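Local coordinates for oxidoreductase, Gfo/Idh/MocA family (Vibrio cholerae, PDB 1XEA), which probably binds a nicotinamide dinucleotide in a Rossmann-type domain and uses it to oxidise or reduce a substrate that has not been identified, at residues A23-P26 with D27-L30; D166-I169 with H170-D173. All coordinates share one frame; numbering follows the deposited sequence.

The two contacts belong to different parts of the chain. Contact 1 (A23-P26 with D27-L30) is the turn from helix 12-22 into strand 28-33, an outermost strand of the parallel Rossmann sheet. Contact 2 (D166-I169 with H170-D173) is a kinked piece of helix 160-175, buried behind the mixed beta-sheet. Their centres are 29 Å apart, and their nearest atoms about 18 Å, so they do not touch. Contact 2 probably lies nearer the active site, since its D166 and H170 fit a motif found at the substrate site of relatives. Its H170 packs on K94, in the loop after strand 90-93, so this helix meets the Rossmann domain. Contact 1 packs against helix 268-281 and meets a second subunit.

Contact 1 (A23-P26 with D27-L30); sequences AQWP and DIEL
W25 and I28 make the tight part of this turn. Their side chains cross obliquely. The CD1 methyl of I28 comes to 3.4 Å from CE3 of W25, on the six-membered ring of the indole. The same methyl is 3.7 Å from W25 CB, so it fits into the angle between the ring system and its stem. I28 reaches this far because its chain is extended beyond CG1 (chi2 179°). I28 CG1 also lies 3.7 Å from the carbonyl oxygen of P26.

A second, lighter apolar contact lies at the base of the loop, where its two arms begin and end. There L30 CD1 is 4.2 Å from A23 CB and 3.8 Å from A23 N. I28 and L30 both start out toward the incoming chain, while E29 between them points away, as expected of alternating strand residues. No hydrogen bond joins A23-P26 to D27-L30; what they share is apolar contact.

D27 is the solvent side. It is exposed and has the left-handed backbone conformation. It lies at the reversal, where the chain turns through 159° between the two end-to-end directions. A backbone bond ties it to L3. The second subunit covers the P26 side, where its R46 packs on P26.

The turn completes a helix-to-strand connection of the Rossmann fold. L276 of helix 268-281 touches both W25 and I28. Strand 28-33 is an outermost strand of the parallel sheet within this chain. It pairs with strand 3-8, and K4 of that strand forms a salt bridge with E29.

Contact 2 (D166-I169 with H170-D173); sequences DDFI and HPLD
The F168 ring meets P171 and L172 obliquely, with its CE2 3.6 Å from L172 CD1 and its CD1 4.0 Å from P171 CG. F168 CG is anti to the backbone N (chi1 -170°), and the ring leans along the helix over the next turn. Further out, the ring packs on V202 of strand 196-206, M215 of strand 209-216 and I302 of helix 286-311. The H170 imidazole also lies obliquely to the backbone before it, with CD2 3.8 Å from D167 O.

D166 and H170 fit the Asp-x-x-x-His pattern of Gfo/Idh/MocA enzymes, which in relatives lies at the substrate site. H170 packs on K94, N122 and R123, consistent with such a place.

The helix is kinked here. H170 N bonds D167 O at 2.7 Å, one residue short of the alpha-helical step, and P171 has no N-H to give. Regular bonding resumes at L172 N to F168 O (2.9 Å, N-H...O 163°) and D173 N to I169 O (3.0 Å). D173 OD1 forms salt bridges with R124 and R291. D167 OD2 forms them with R153 and R217.

Contact 1 (A23-P26 with D27-L30)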
loop_
_atom_site.group_PDB
_atom_site.type_symbol
_atom_site.label_atom_id
_atom_site.label_comp_id
_atom_site.label_asym_id
_atom_site.label_seq_id
_atom_site.Cartn_x
_atom_site.Cartn_y
_atom_site.Cartn_z
ATOM N N ALA A 23 -0.041 -3.523 -36.088
ATOM C CA ALA A 23 0.923 -2.859 -36.971
ATOM C C ALA A 23 2.357 -3.165 -36.569
ATOM O O ALA A 23 3.298 -2.849 -37.288
ATOM C CB ALA A 23 0.688 -1.362 -36.954
ATOM N N GLN A 24 2.510 -3.808 -35.423
ATOM C CA GLN A 24 3.816 -4.147 -34.899
ATOM C C GLN A 24 4.026 -5.662 -34.912
ATOM O O GLN A 24 5.154 -6.140 -34.812
ATOM C CB GLN A 24 3.920 -3.572 -33.481
ATOM C CG GLN A 24 4.985 -4.167 -32.604
ATOM C CD GLN A 24 4.412 -5.108 -31.576
ATOM O OE1 GLN A 24 3.769 -6.103 -31.912
ATOM N NE2 GLN A 24 4.631 -4.793 -30.306
ATOM N N TRP A 25 2.938 -6.417 -35.042
ATOM C CA TRP A 25 3.020 -7.878 -35.053
ATOM C C TRP A 25 3.811 -8.390 -36.246
ATOM O O TRP A 25 3.656 -7.919 -37.368
ATOM C CB TRP A 25 1.618 -8.494 -35.064
ATOM C CG TRP A 25 1.356 -9.408 -33.907
ATOM C CD1 TRP A 25 0.892 -9.059 -32.657
ATOM C CD2 TRP A 25 1.555 -10.826 -33.874
ATOM N NE1 TRP A 25 0.790 -10.177 -31.859
ATOM C CE2 TRP A 25 1.190 -11.273 -32.579
ATOM C CE3 TRP A 25 2.006 -11.765 -34.812
ATOM C CZ2 TRP A 25 1.264 -12.620 -32.199
ATOM C CZ3 TRP A 25 2.080 -13.113 -34.437
ATOM C CH2 TRP A 25 1.711 -13.526 -33.138
ATOM N N PRO A 26 4.691 -9.362 -36.009
ATOM C CA PRO A 26 5.506 -9.928 -37.086
ATOM C C PRO A 26 4.768 -10.910 -37.997
ATOM O O PRO A 26 3.916 -11.674 -37.544
ATOM C CB PRO A 26 6.665 -10.584 -36.331
ATOM C CG PRO A 26 6.029 -11.020 -35.058
ATOM C CD PRO A 26 5.164 -9.819 -34.693
ATOM N N ASP A 27 5.108 -10.874 -39.284
ATOM C CA ASP A 27 4.509 -11.747 -40.290
ATOM C C ASP A 27 3.015 -11.528 -40.465
ATOM O O ASP A 27 2.240 -12.488 -40.522
ATOM C CB ASP A 27 4.748 -13.219 -39.954
ATOM C CG ASP A 27 6.210 -13.587 -39.938
ATOM O OD1 ASP A 27 6.878 -13.357 -38.900
ATOM O OD2 ASP A 27 6.687 -14.110 -40.969
ATOM N N ILE A 28 2.603 -10.271 -40.541
ATOM C CA ILE A 28 1.194 -9.963 -40.712
ATOM C C ILE A 28 1.036 -8.729 -41.570
ATOM O O ILE A 28 1.519 -7.655 -41.212
ATOM C CB ILE A 28 0.514 -9.705 -39.358
ATOM C CG1 ILE A 28 0.449 -11.007 -38.576
ATOM C CG2 ILE A 28 -0.896 -9.146 -39.554
ATOM C CD1 ILE A 28 -0.184 -10.843 -37.228
ATOM N N GLU A 29 0.373 -8.878 -42.709
ATOM C CA GLU A 29 0.155 -7.735 -43.577
ATOM C C GLU A 29 -1.219 -7.206 -43.215
ATOM O O GLU A 29 -2.161 -7.973 -43.056
ATOM C CB GLU A 29 0.229 -8.149 -45.058
ATOM C CG GLU A 29 -0.052 -7.015 -46.059
ATOM C CD GLU A 29 0.482 -7.306 -47.466
ATOM O OE1 GLU A 29 0.092 -6.588 -48.418
ATOM O OE2 GLU A 29 1.298 -8.249 -47.618
ATOM N N LEU A 30 -1.315 -5.894 -43.046
ATOM C CA LEU A 30 -2.574 -5.268 -42.682
ATOM C C LEU A 30 -3.284 -4.624 -43.860
ATOM O O LEU A 30 -2.657 -4.212 -44.840
ATOM C CB LEU A 30 -2.343 -4.215 -41.598
ATOM C CG LEU A 30 -2.620 -4.618 -40.149
ATOM C CD1 LEU A 30 -2.167 -3.503 -39.226
ATOM C CD2 LEU A 30 -4.111 -4.898 -39.959
#

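Contact 2 (D166-I169 with H170-D173)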
loop_
_atom_site.group_PDB
_atom_site.type_symbol
_atom_site.label_atom_id
_atom_site.label_comp_id
_atom_site.label_asym_id
_atom_site.label_seq_id
_atom_site.Cartn_x
_atom_site.Cartn_y
_atom_site.Cartn_z
ATOM N N ASP A 166 -22.094 -2.958 -23.322
ATOM C CA ASP A 166 -20.820 -2.328 -23.636
ATOM C C ASP A 166 -19.851 -2.174 -22.466
ATOM O O ASP A 166 -18.738 -1.675 -22.640
ATOM C CB ASP A 166 -21.061 -0.965 -24.286
ATOM C CG ASP A 166 -21.889 -1.070 -25.548
ATOM O OD1 ASP A 166 -21.445 -1.748 -26.508
ATOM O OD2 ASP A 166 -22.990 -0.477 -25.583
ATOM N N ASP A 167 -20.251 -2.622 -21.281
ATOM C CA ASP A 167 -19.387 -2.471 -20.121
ATOM C C ASP A 167 -19.405 -3.667 -19.182
ATOM O O ASP A 167 -18.443 -4.436 -19.131
ATOM C CB ASP A 167 -19.799 -1.209 -19.366
ATOM C CG ASP A 167 -18.624 -0.492 -18.754
ATOM O OD1 ASP A 167 -17.474 -0.904 -19.004
ATOM O OD2 ASP A 167 -18.847 0.498 -18.027
ATOM N N PHE A 168 -20.506 -3.813 -18.449
ATOM C CA PHE A 168 -20.685 -4.891 -17.481
ATOM C C PHE A 168 -20.310 -6.250 -18.048
ATOM O O PHE A 168 -19.911 -7.160 -17.320
ATOM C CB PHE A 168 -22.133 -4.931 -17.001
ATOM C CG PHE A 168 -22.353 -5.848 -15.846
ATOM C CD1 PHE A 168 -21.817 -5.547 -14.597
ATOM C CD2 PHE A 168 -23.086 -7.023 -16.001
ATOM C CE1 PHE A 168 -22.007 -6.403 -13.511
ATOM C CE2 PHE A 168 -23.285 -7.891 -14.921
ATOM C CZ PHE A 168 -22.745 -7.583 -13.668
ATOM N N ILE A 169 -20.438 -6.386 -19.360
ATOM C CA ILE A 169 -20.113 -7.644 -20.008
ATOM C C ILE A 169 -18.657 -8.009 -19.755
ATOM O O ILE A 169 -18.297 -9.174 -19.799
ATOM C CB ILE A 169 -20.381 -7.567 -21.522
ATOM C CG1 ILE A 169 -20.448 -8.980 -22.103
ATOM C CG2 ILE A 169 -19.293 -6.757 -22.203
ATOM C CD1 ILE A 169 -21.205 -9.053 -23.393
ATOM N N HIS A 170 -17.824 -7.010 -19.489
ATOM C CA HIS A 170 -16.429 -7.280 -19.223
ATOM C C HIS A 170 -16.311 -8.113 -17.955
ATOM O O HIS A 170 -15.898 -9.267 -18.000
ATOM C CB HIS A 170 -15.642 -5.988 -19.066
ATOM C CG HIS A 170 -15.045 -5.488 -20.341
ATOM N ND1 HIS A 170 -14.295 -6.290 -21.173
ATOM C CD2 HIS A 170 -15.089 -4.271 -20.932
ATOM C CE1 HIS A 170 -13.907 -5.592 -22.224
ATOM N NE2 HIS A 170 -14.376 -4.362 -22.104
ATOM N N PRO A 171 -16.688 -7.547 -16.797
ATOM C CA PRO A 171 -16.578 -8.336 -15.564
ATOM C C PRO A 171 -17.450 -9.587 -15.551
ATOM O O PRO A 171 -17.044 -10.633 -15.043
ATOM C CB PRO A 171 -16.976 -7.337 -14.477
ATOM C CG PRO A 171 -17.919 -6.426 -15.179
ATOM C CD PRO A 171 -17.246 -6.211 -16.515
ATOM N N LEU A 172 -18.641 -9.472 -16.128
ATOM C CA LEU A 172 -19.566 -10.589 -16.172
ATOM C C LEU A 172 -18.946 -11.803 -16.869
ATOM O O LEU A 172 -18.907 -12.902 -16.307
ATOM C CB LEU A 172 -20.854 -10.184 -16.888
ATOM C CG LEU A 172 -21.978 -11.231 -16.828
ATOM C CD1 LEU A 172 -22.486 -11.350 -15.393
ATOM C CD2 LEU A 172 -23.096 -10.835 -17.766
ATOM N N ASP A 173 -18.463 -11.601 -18.092
ATOM C CA ASP A 173 -17.842 -12.678 -18.850
ATOM C C ASP A 173 -16.592 -13.210 -18.162
ATOM O O ASP A 173 -16.398 -14.423 -18.050
ATOM C CB ASP A 173 -17.444 -12.214 -20.250
ATOM C CG ASP A 173 -16.588 -13.250 -20.979
ATOM O OD1 ASP A 173 -17.125 -14.274 -21.441
ATOM O OD2 ASP A 173 -15.365 -13.056 -21.078
#